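Local coordinates for RidA family protein (Psychrobacter sp. MES7-P7E, PDB 6L8P) that probably hydrolyses reactive enamine and imine intermediates to ketoacids and ammonia, as a trimeric deaminase of the RidA family from an Antarctic bacterium, at residues L89-F95 with N115-P121; G52-F56 with V136-E140; I26-A31 with A80-A85; K94-T100 with A122-V128. The protein carries 1 engineered substitution. All blocks are in the same frame, centred on the assembly; numbering follows the deposited sequence.

Contact 1. Residues L89-F95 with N115-P121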
# COMPACT_ATOMS: atom_id res chain seq x y z
N LEU A 89 7.71 11.20 14.17
CA LEU A 89 6.52 10.35 14.04
C LEU A 89 5.24 11.18 14.03
O LEU A 89 4.21 10.73 13.49
CB LEU A 89 6.44 9.33 15.18
CG LEU A 89 7.49 8.22 15.18
CD1 LEU A 89 7.44 7.44 16.49
CD2 LEU A 89 7.29 7.27 14.01
N ASN A 90 5.26 12.37 14.63
CA ASN A 90 4.06 13.22 14.57
C ASN A 90 3.70 13.62 13.15
O ASN A 90 2.58 14.11 12.92
CB ASN A 90 4.24 14.52 15.38
CG ASN A 90 4.27 14.26 16.86
OD1 ASN A 90 3.26 13.89 17.46
ND2 ASN A 90 5.45 14.43 17.47
N ASP A 91 4.61 13.47 12.20
CA ASP A 91 4.34 13.84 10.82
C ASP A 91 3.78 12.69 10.00
O ASP A 91 3.39 12.92 8.85
CB ASP A 91 5.61 14.34 10.13
CG ASP A 91 6.18 15.58 10.81
OD1 ASP A 91 5.39 16.52 11.02
OD2 ASP A 91 7.38 15.61 11.17
N VAL A 92 3.70 11.49 10.56
CA VAL A 92 3.13 10.38 9.79
C VAL A 92 1.65 10.66 9.52
O VAL A 92 0.90 10.98 10.45
CB VAL A 92 3.31 9.05 10.53
CG1 VAL A 92 2.66 7.89 9.71
CG2 VAL A 92 4.84 8.77 10.73
N VAL A 93 1.24 10.48 8.26
CA VAL A 93 -0.17 10.57 7.88
C VAL A 93 -0.78 9.22 7.56
O VAL A 93 -2.01 9.08 7.68
CB VAL A 93 -0.37 11.54 6.69
CG1 VAL A 93 0.02 12.99 7.12
CG2 VAL A 93 0.35 11.11 5.42
N LYS A 94 0.04 8.21 7.23
CA LYS A 94 -0.52 6.89 6.91
C LYS A 94 0.51 5.84 7.28
O LYS A 94 1.69 5.99 6.92
CB LYS A 94 -0.91 6.79 5.41
CG LYS A 94 -1.28 5.39 4.91
CD LYS A 94 -2.62 4.96 5.42
CE LYS A 94 -3.01 3.53 4.92
NZ LYS A 94 -2.94 3.40 3.40
N PHE A 95 0.08 4.82 8.00
CA PHE A 95 0.86 3.60 8.23
C PHE A 95 0.19 2.43 7.51
O PHE A 95 -1.03 2.29 7.53
CB PHE A 95 0.89 3.24 9.73
CG PHE A 95 1.86 4.03 10.55
CD1 PHE A 95 3.22 4.08 10.21
CD2 PHE A 95 1.41 4.71 11.70
CE1 PHE A 95 4.11 4.78 11.02
CE2 PHE A 95 2.30 5.39 12.53
CZ PHE A 95 3.65 5.45 12.17
N ASN A 115 3.82 4.78 21.32
CA ASN A 115 4.78 5.48 20.50
C ASN A 115 4.23 6.72 19.82
O ASN A 115 5.01 7.47 19.22
CB ASN A 115 5.36 4.52 19.44
CG ASN A 115 6.42 3.60 19.99
OD1 ASN A 115 7.58 3.98 20.06
ND2 ASN A 115 6.04 2.40 20.40
N LEU A 116 2.91 6.95 19.87
CA LEU A 116 2.28 7.99 19.07
C LEU A 116 1.42 8.84 19.97
O LEU A 116 0.90 8.35 20.97
CB LEU A 116 1.37 7.40 17.95
CG LEU A 116 2.10 6.52 16.92
CD1 LEU A 116 1.03 5.76 16.12
CD2 LEU A 116 3.02 7.33 16.02
N SER A 117 1.25 10.10 19.58
CA SER A 117 0.26 10.97 20.20
C SER A 117 -0.82 11.32 19.18
O SER A 117 -0.56 11.40 17.97
CB SER A 117 0.91 12.24 20.73
OG SER A 117 1.62 12.91 19.70
N GLU A 118 -2.02 11.54 19.70
CA GLU A 118 -3.12 11.99 18.86
C GLU A 118 -2.81 13.33 18.19
O GLU A 118 -2.03 14.15 18.72
CB GLU A 118 -4.39 12.11 19.69
CG GLU A 118 -4.87 10.81 20.22
CD GLU A 118 -6.00 10.95 21.21
OE1 GLU A 118 -5.74 11.36 22.36
OE2 GLU A 118 -7.15 10.65 20.83
N PRO A 119 -3.40 13.59 17.02
CA PRO A 119 -4.25 12.63 16.30
C PRO A 119 -3.44 11.49 15.65
O PRO A 119 -2.34 11.75 15.16
CB PRO A 119 -4.92 13.50 15.25
CG PRO A 119 -3.85 14.53 14.92
CD PRO A 119 -3.15 14.82 16.24
N TYR A 120 -3.97 10.26 15.67
CA TYR A 120 -3.23 9.15 15.06
C TYR A 120 -3.30 9.18 13.53
O TYR A 120 -4.24 9.71 12.94
CB TYR A 120 -3.76 7.83 15.56
CG TYR A 120 -3.70 7.67 17.05
CD1 TYR A 120 -2.49 7.82 17.73
CD2 TYR A 120 -4.83 7.40 17.77
CE1 TYR A 120 -2.42 7.66 19.11
CE2 TYR A 120 -4.78 7.24 19.14
CZ TYR A 120 -3.57 7.38 19.80
OH TYR A 120 -3.49 7.21 21.16
N PRO A 121 -2.32 8.60 12.86
CA PRO A 121 -2.38 8.52 11.39
C PRO A 121 -3.51 7.61 10.94
O PRO A 121 -4.03 6.77 11.69
CB PRO A 121 -1.01 7.92 11.01
CG PRO A 121 -0.12 8.21 12.21
CD PRO A 121 -1.04 8.09 13.40
O HOH W 1 2.81 11.03 17.15
O HOH W 2 0.23 13.26 15.13
O HOH W 3 2.30 15.39 19.28
O HOH W 4 0.30 15.42 17.80
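The backbones of V93 and P121 come together where strand 92-99 begins, with their CA atoms 4.6 Å apart. L89 and L116 lie further apart along the same two segments. Residues 92-95 open the first strand of a beta-alpha-beta unit, and 115-121 is the loop that leads from its helix 105-115 into strand 122-127. The strand starts irregularly. V93 and K94 both face I142 of strand 137-144, a classic beta bulge. On the other segment a cis peptide bond precedes P119.

The P121 ring is wedged against the strand. Its CG lies 3.4 Å from the backbone O of V92 and 3.8 Å from V92 CG1. CG1 is anti to the backbone N (chi1 178°), which places it over the centre of one face of the F95 ring. The same P121 CG also meets F95 CE2, obliquely. L116 CD1 reaches that ring atom too, at 3.8 Å, as the two side chains slide past each other in opposite directions. L116 CD2 packs on L89 CB. The ring of F112, from helix 105-115, meets F95 as well, with the planes at about 75°. The patch is therefore apolar and joins the strand, the helix and the loop.

At the outer end the contact turns polar and wet. Water 1 accepts from S117 N at 3.0 Å and can donate to N90 OD1. Water 2 can donate to P119 O or, weakly, to N90 O. The side chains themselves are close but badly angled: N90 OD1 and S117 OG are 2.9 Å apart without a hydrogen bond.

Contact 2. Residues G52-F56 with V136-E140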
# COMPACT_ATOMS: atom_id res chain seq x y z
N GLY A 52 9.08 -0.14 3.90
CA GLY A 52 8.70 -1.07 4.96
C GLY A 52 9.86 -1.32 5.88
O GLY A 52 10.99 -1.52 5.44
N GLN A 53 9.61 -1.24 7.18
CA GLN A 53 10.60 -1.51 8.21
C GLN A 53 10.24 -2.78 8.95
O GLN A 53 9.07 -2.99 9.29
CB GLN A 53 10.69 -0.34 9.21
CG GLN A 53 11.22 0.94 8.57
CD GLN A 53 12.59 0.77 7.99
OE1 GLN A 53 13.51 0.33 8.68
NE2 GLN A 53 12.74 1.10 6.69
N LEU A 54 11.24 -3.62 9.18
CA LEU A 54 11.12 -4.84 9.97
C LEU A 54 11.85 -4.64 11.29
O LEU A 54 12.58 -3.65 11.48
CB LEU A 54 11.71 -6.03 9.19
CG LEU A 54 11.02 -6.33 7.85
CD1 LEU A 54 12.01 -7.18 6.93
CD2 LEU A 54 9.81 -7.13 8.08
N GLY A 55 11.65 -5.58 12.22
CA GLY A 55 12.15 -5.39 13.57
C GLY A 55 13.63 -5.72 13.75
O GLY A 55 13.99 -6.40 14.72
N PHE A 56 14.48 -5.26 12.84
CA PHE A 56 15.92 -5.49 12.95
C PHE A 56 16.57 -4.51 13.92
O PHE A 56 16.31 -3.31 13.88
CB PHE A 56 16.61 -5.26 11.60
CG PHE A 56 16.22 -6.22 10.52
CD1 PHE A 56 16.55 -7.56 10.59
CD2 PHE A 56 15.63 -5.71 9.39
CE1 PHE A 56 16.18 -8.44 9.52
CE2 PHE A 56 15.27 -6.54 8.30
CZ PHE A 56 15.54 -7.92 8.39
N VAL A 136 7.86 -10.89 11.81
CA VAL A 136 6.42 -11.04 12.08
C VAL A 136 5.67 -9.72 11.98
O VAL A 136 4.44 -9.72 12.14
CB VAL A 136 6.15 -11.71 13.45
CG1 VAL A 136 6.78 -13.08 13.43
CG2 VAL A 136 6.69 -10.90 14.60
N VAL A 137 6.33 -8.62 11.68
CA VAL A 137 5.64 -7.34 11.49
C VAL A 137 6.49 -6.46 10.57
O VAL A 137 7.71 -6.35 10.74
CB VAL A 137 5.34 -6.64 12.85
CG1 VAL A 137 6.61 -6.46 13.69
CG2 VAL A 137 4.69 -5.27 12.59
N GLU A 138 5.84 -5.83 9.58
CA GLU A 138 6.47 -4.84 8.70
C GLU A 138 5.55 -3.63 8.67
O GLU A 138 4.34 -3.80 8.56
CB GLU A 138 6.64 -5.41 7.26
CG GLU A 138 7.24 -4.42 6.30
CD GLU A 138 7.52 -5.04 4.93
OE1 GLU A 138 7.53 -6.30 4.81
OE2 GLU A 138 7.75 -4.30 3.95
N ILE A 139 6.10 -2.42 8.80
CA ILE A 139 5.27 -1.22 8.75
C ILE A 139 5.88 -0.26 7.77
O ILE A 139 7.08 0.04 7.84
CB ILE A 139 5.14 -0.57 10.14
CG1 ILE A 139 4.52 -1.58 11.13
CG2 ILE A 139 4.31 0.74 10.03
CD1 ILE A 139 4.25 -0.99 12.56
N GLU A 140 5.06 0.24 6.82
CA GLU A 140 5.41 1.28 5.86
C GLU A 140 4.79 2.59 6.32
O GLU A 140 3.74 2.57 6.97
CB GLU A 140 4.83 0.98 4.50
CG GLU A 140 5.18 -0.35 3.94
CD GLU A 140 4.08 -0.77 2.96
OE1 GLU A 140 3.84 -0.03 1.96
OE2 GLU A 140 3.44 -1.83 3.18
O HOH W 5 9.80 -7.64 11.86
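L54 and E138 put their side chains on the same face of the sheet, where they meet at an oblique angle. L54 CD2 touches E138 CB at 3.7 Å and comes within 3.5 Å of the backbone O of V137. E138 has CG anti to the backbone N (chi1 178°) and is extended beyond it. This carries the carboxylate across to G52, where OE2 lies 3.5 Å from G52 CA. E140 CG approaches the same CA at 3.7 Å. G52 is thus packed against two glutamates. Both acids have partners on the third subunit: E138 OE2 accepts from the backbone N of A125 of the third subunit, and E140 OE1 forms a salt bridge with K94 of the third subunit.

Q53 and I139 lie on the opposite face; Q53 packs on helix 67-84, and I139 on F95 and V97 of strand 92-99. Their backbones form an antiparallel hydrogen-bonded pair. Q53 N donates to I139 O at 2.9 Å. I139 N returns the bond to Q53 O at 3.1 Å. Beyond the pair the strands separate, and water 5 bridges G55 N and V137 O. G55 is the centre of an inverse gamma turn.

A bound malonate, probably from the crystallisation liquor, lies about 3 Å from the L54 side chain. The segments belong to the central antiparallel strands of a RidA-type sheet, whose face bearing E138 takes part in the trimer interface, as does E140.

Contact 3. Residues I26-A31 with A80-A85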
# COMPACT_ATOMS: atom_id res chain seq x y z
N ILE A 26 16.79 9.48 1.41
CA ILE A 26 17.11 9.58 2.83
C ILE A 26 17.90 8.34 3.23
O ILE A 26 17.51 7.21 2.90
CB ILE A 26 15.83 9.68 3.69
CG1 ILE A 26 14.89 10.82 3.26
CG2 ILE A 26 16.17 9.81 5.19
CD1 ILE A 26 15.52 12.22 3.17
N GLN A 27 19.00 8.54 3.96
CA GLN A 27 19.75 7.42 4.51
C GLN A 27 20.23 7.80 5.90
O GLN A 27 20.66 8.94 6.14
CB GLN A 27 20.97 7.05 3.65
CG GLN A 27 21.70 5.73 4.07
CD GLN A 27 22.67 5.93 5.25
OE1 GLN A 27 23.16 7.04 5.48
NE2 GLN A 27 22.91 4.87 6.02
N THR A 28 20.13 6.85 6.82
CA THR A 28 20.68 7.02 8.15
C THR A 28 21.23 5.70 8.67
O THR A 28 20.58 4.66 8.58
CB THR A 28 19.66 7.59 9.15
OG1 THR A 28 20.22 7.58 10.47
CG2 THR A 28 18.35 6.80 9.15
N ASP A 29 22.42 5.75 9.29
CA ASP A 29 22.91 4.55 9.94
C ASP A 29 22.15 4.17 11.20
O ASP A 29 22.42 3.10 11.77
CB ASP A 29 24.40 4.73 10.31
CG ASP A 29 25.26 5.01 9.11
OD1 ASP A 29 24.99 4.47 8.02
OD2 ASP A 29 26.23 5.79 9.25
N LYS A 30 21.22 5.02 11.68
CA LYS A 30 20.44 4.67 12.85
C LYS A 30 19.26 3.78 12.52
O LYS A 30 18.55 3.36 13.44
CB LYS A 30 19.96 5.95 13.55
CG LYS A 30 21.18 6.73 14.10
CD LYS A 30 20.86 8.14 14.55
CE LYS A 30 21.67 8.46 15.80
NZ LYS A 30 22.88 9.26 15.48
N ALA A 31 19.00 3.51 11.25
CA ALA A 31 18.01 2.52 10.88
C ALA A 31 18.68 1.40 10.09
O ALA A 31 19.80 1.56 9.59
CB ALA A 31 16.89 3.16 10.03
N ALA A 80 13.91 6.86 13.48
CA ALA A 80 15.22 7.30 13.00
C ALA A 80 15.15 7.87 11.59
O ALA A 80 15.81 8.88 11.27
CB ALA A 80 16.22 6.14 13.06
N ILE A 81 14.37 7.22 10.71
CA ILE A 81 14.27 7.71 9.34
C ILE A 81 13.48 9.01 9.29
O ILE A 81 13.82 9.91 8.51
CB ILE A 81 13.65 6.62 8.45
CG1 ILE A 81 14.60 5.44 8.43
CG2 ILE A 81 13.45 7.17 7.05
CD1 ILE A 81 13.99 4.15 7.88
N CYS A 82 12.44 9.13 10.11
CA CYS A 82 11.69 10.39 10.19
C CYS A 82 12.63 11.52 10.52
O CYS A 82 12.60 12.58 9.87
CB CYS A 82 10.60 10.33 11.26
SG CYS A 82 9.18 9.25 10.88
N GLU A 83 13.49 11.30 11.52
CA GLU A 83 14.41 12.36 11.95
C GLU A 83 15.43 12.68 10.87
O GLU A 83 15.75 13.85 10.65
CB GLU A 83 15.09 11.95 13.24
CG GLU A 83 14.10 11.86 14.39
CD GLU A 83 14.70 11.23 15.62
OE1 GLU A 83 15.79 10.63 15.51
OE2 GLU A 83 14.09 11.34 16.71
N ALA A 84 15.93 11.65 10.17
CA ALA A 84 16.84 11.90 9.06
C ALA A 84 16.16 12.70 7.96
O ALA A 84 16.83 13.42 7.21
CB ALA A 84 17.37 10.56 8.53
N ALA A 85 14.84 12.61 7.84
CA ALA A 85 14.12 13.37 6.82
C ALA A 85 13.73 14.76 7.29
O ALA A 85 13.09 15.50 6.53
CB ALA A 85 12.86 12.60 6.39
O HOH W 6 18.37 9.34 12.20
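A84 CB meets two side chains, I26 CG2 at 3.6 Å and T28 CB at 3.8 Å. One turn back along the helix, A80 CB packs on K30, 3.6 Å from its backbone O and close to its CB. A31 CB lies against I81 CG1, also at 3.6 Å, with CD1 of the same isoleucine beside it. The other branch of I26, CG1 and CD1, reaches A85.

No direct hydrogen bond joins the two segments. Water 6 links them instead: it donates to A80 O at 2.8 Å and is hydrogen-bonded to T28 OG1.

The loop is shaped by its own bonds. With T28 OG1 anti to the backbone N (chi1 173°), that oxygen accepts from K30 N at 3.0 Å and makes an ST turn. A type I beta turn runs from T28 to A31. Q27 NE2 donates to D29 OD1 from above the carboxylate plane. Further out, Q40 OE1 accepts from T28 N, and I81 packs on I50 and Q53 of strand 47-54.

This is helix-on-loop packing at the edge of the alpha+beta, chorismate mutase-like fold of RidA proteins, where the end of helix 67-84 meets the exit from outermost strand 23-26.

Contact 4. Residues K94-T100 with A122-V128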
# COMPACT_ATOMS: atom_id res chain seq x y z
N LYS A 94 0.04 8.21 7.23
CA LYS A 94 -0.52 6.89 6.91
C LYS A 94 0.51 5.84 7.28
O LYS A 94 1.69 5.99 6.92
CB LYS A 94 -0.91 6.79 5.41
CG LYS A 94 -1.28 5.39 4.91
CD LYS A 94 -2.62 4.96 5.42
CE LYS A 94 -3.01 3.53 4.92
NZ LYS A 94 -2.94 3.40 3.40
N PHE A 95 0.08 4.82 8.00
CA PHE A 95 0.86 3.60 8.23
C PHE A 95 0.19 2.43 7.51
O PHE A 95 -1.03 2.29 7.53
CB PHE A 95 0.89 3.24 9.73
CG PHE A 95 1.86 4.03 10.55
CD1 PHE A 95 3.22 4.08 10.21
CD2 PHE A 95 1.41 4.71 11.70
CE1 PHE A 95 4.11 4.78 11.02
CE2 PHE A 95 2.30 5.39 12.53
CZ PHE A 95 3.65 5.45 12.17
N ASN A 96 1.00 1.53 6.95
CA ASN A 96 0.48 0.27 6.41
C ASN A 96 1.15 -0.84 7.17
O ASN A 96 2.38 -0.97 7.12
CB ASN A 96 0.76 0.16 4.92
CG ASN A 96 -0.09 -0.85 4.25
OD1 ASN A 96 0.35 -1.96 3.97
ND2 ASN A 96 -1.33 -0.48 3.97
N VAL A 97 0.37 -1.64 7.88
CA VAL A 97 0.91 -2.68 8.75
C VAL A 97 0.67 -4.05 8.14
O VAL A 97 -0.47 -4.39 7.79
CB VAL A 97 0.25 -2.63 10.13
CG1 VAL A 97 0.83 -3.71 11.02
CG2 VAL A 97 0.45 -1.21 10.78
N SER A 98 1.73 -4.87 8.06
CA SER A 98 1.62 -6.26 7.66
C SER A 98 2.05 -7.13 8.83
O SER A 98 3.17 -6.98 9.33
CB SER A 98 2.49 -6.54 6.44
OG SER A 98 2.21 -5.62 5.37
N LEU A 99 1.16 -8.01 9.28
CA LEU A 99 1.42 -8.94 10.37
C LEU A 99 1.43 -10.36 9.84
O LEU A 99 0.69 -10.68 8.92
CB LEU A 99 0.32 -8.88 11.45
CG LEU A 99 0.11 -7.50 12.06
CD1 LEU A 99 -1.05 -7.59 13.02
CD2 LEU A 99 1.35 -7.16 12.81
N THR A 100 2.21 -11.26 10.48
CA THR A 100 2.03 -12.67 10.13
C THR A 100 0.99 -13.36 11.02
O THR A 100 0.59 -14.50 10.71
CB THR A 100 3.37 -13.42 10.16
OG1 THR A 100 4.03 -13.15 11.39
CG2 THR A 100 4.29 -12.98 9.01
N ALA A 122 -3.81 7.73 9.64
CA ALA A 122 -4.59 6.73 8.96
C ALA A 122 -3.78 5.43 8.94
O ALA A 122 -2.55 5.43 9.07
CB ALA A 122 -4.90 7.20 7.53
N ARG A 123 -4.48 4.32 8.80
CA ARG A 123 -3.81 3.02 8.87
C ARG A 123 -4.55 1.99 8.03
O ARG A 123 -5.78 2.05 7.88
CB ARG A 123 -3.73 2.51 10.31
CG ARG A 123 -2.59 1.48 10.56
CD ARG A 123 -2.53 1.14 12.06
NE ARG A 123 -3.63 0.25 12.46
CZ ARG A 123 -3.78 -0.23 13.70
NH1 ARG A 123 -2.89 0.11 14.64
NH2 ARG A 123 -4.79 -1.04 13.97
N ALA A 124 -3.81 0.98 7.58
CA ALA A 124 -4.39 -0.28 7.18
C ALA A 124 -3.61 -1.40 7.84
O ALA A 124 -2.43 -1.23 8.21
CB ALA A 124 -4.36 -0.43 5.67
N ALA A 125 -4.25 -2.56 8.00
CA ALA A 125 -3.58 -3.67 8.67
C ALA A 125 -4.12 -4.96 8.08
O ALA A 125 -5.34 -5.15 7.98
CB ALA A 125 -3.78 -3.64 10.21
N VAL A 126 -3.22 -5.88 7.73
CA VAL A 126 -3.64 -7.17 7.19
C VAL A 126 -2.70 -8.23 7.74
O VAL A 126 -1.58 -7.93 8.18
CB VAL A 126 -3.59 -7.22 5.65
CG1 VAL A 126 -4.45 -6.09 5.03
CG2 VAL A 126 -2.14 -7.11 5.16
N GLN A 127 -3.16 -9.49 7.70
CA GLN A 127 -2.26 -10.62 7.97
C GLN A 127 -1.77 -11.15 6.62
O GLN A 127 -2.58 -11.59 5.79
CB GLN A 127 -2.97 -11.73 8.74
CG GLN A 127 -2.00 -12.82 9.23
CD GLN A 127 -2.76 -13.92 9.94
OE1 GLN A 127 -3.52 -13.64 10.88
NE2 GLN A 127 -2.59 -15.17 9.49
N VAL A 128 -0.45 -11.09 6.41
CA VAL A 128 0.16 -11.62 5.19
C VAL A 128 0.61 -13.06 5.44
O VAL A 128 0.53 -13.56 6.57
CB VAL A 128 1.34 -10.74 4.73
CG1 VAL A 128 0.81 -9.32 4.35
CG2 VAL A 128 2.42 -10.64 5.83
O HOH W 7 -0.15 -15.85 7.98
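Six backbone hydrogen bonds join the two segments in parallel register. Five lie within strands 94-99 and 122-127, and the sixth, V128 N to L99 O at 2.8 Å, lies just past the end of the second strand. F95 N donates to A122 O at 2.9 Å. V97 N binds A124 O at 2.8 Å. In return, A124 N donates to F95 O. Water 7 ties T100 O, Q127 NE2 and V128 O together.

On the face of K94 and A124, the lysine chain bends at chi2 (72°), bringing CD to 3.8 Å from A122 CB and CE near A124 N. Its NZ forms a salt bridge with E140 of the second subunit. N96 ND2 lies 3.5 Å from A124 CB, and S98 CB packs on V128 CG1.

On the other face, R123 CG passes 3.5 Å from F95 O. R123 and V97 cross, with R123 CD 4.0 Å from V97 CG2. The guanidinium group forms a cation-pi contact with F112, and its NH1 donates to N109 OD1. These partners from helix 105-115 hold the arginine in place while NE donates to a bound malonate, probably from the crystallisation liquor. Its binding of a carboxylate is consistent with the substrate-anchoring arginine of RidA relatives.

In the fold
Contacts 1, 2 and 4 are built on one sheet, in which strand 92-99 lies between strands 137-144 and 122-127. Contacts 1 and 4 share K94 and F95, and V93 O to A122 N, a probable hydrogen bond of 3.0 Å, joins them. Contacts 2 and 4 have centres about 10 Å apart, with E138 O 2.9 Å from S98 N. Contact 3 does not touch contact 4, its centre being about 21 Å away. It meets contact 2 through I81 CD1 and Q53 NE2 (3.5 Å), and contact 1 through C82 SG and L89 N. Malonate lies near L54 and, separately, near R123, which are far apart within one chain; at R123 it may mark the substrate pocket.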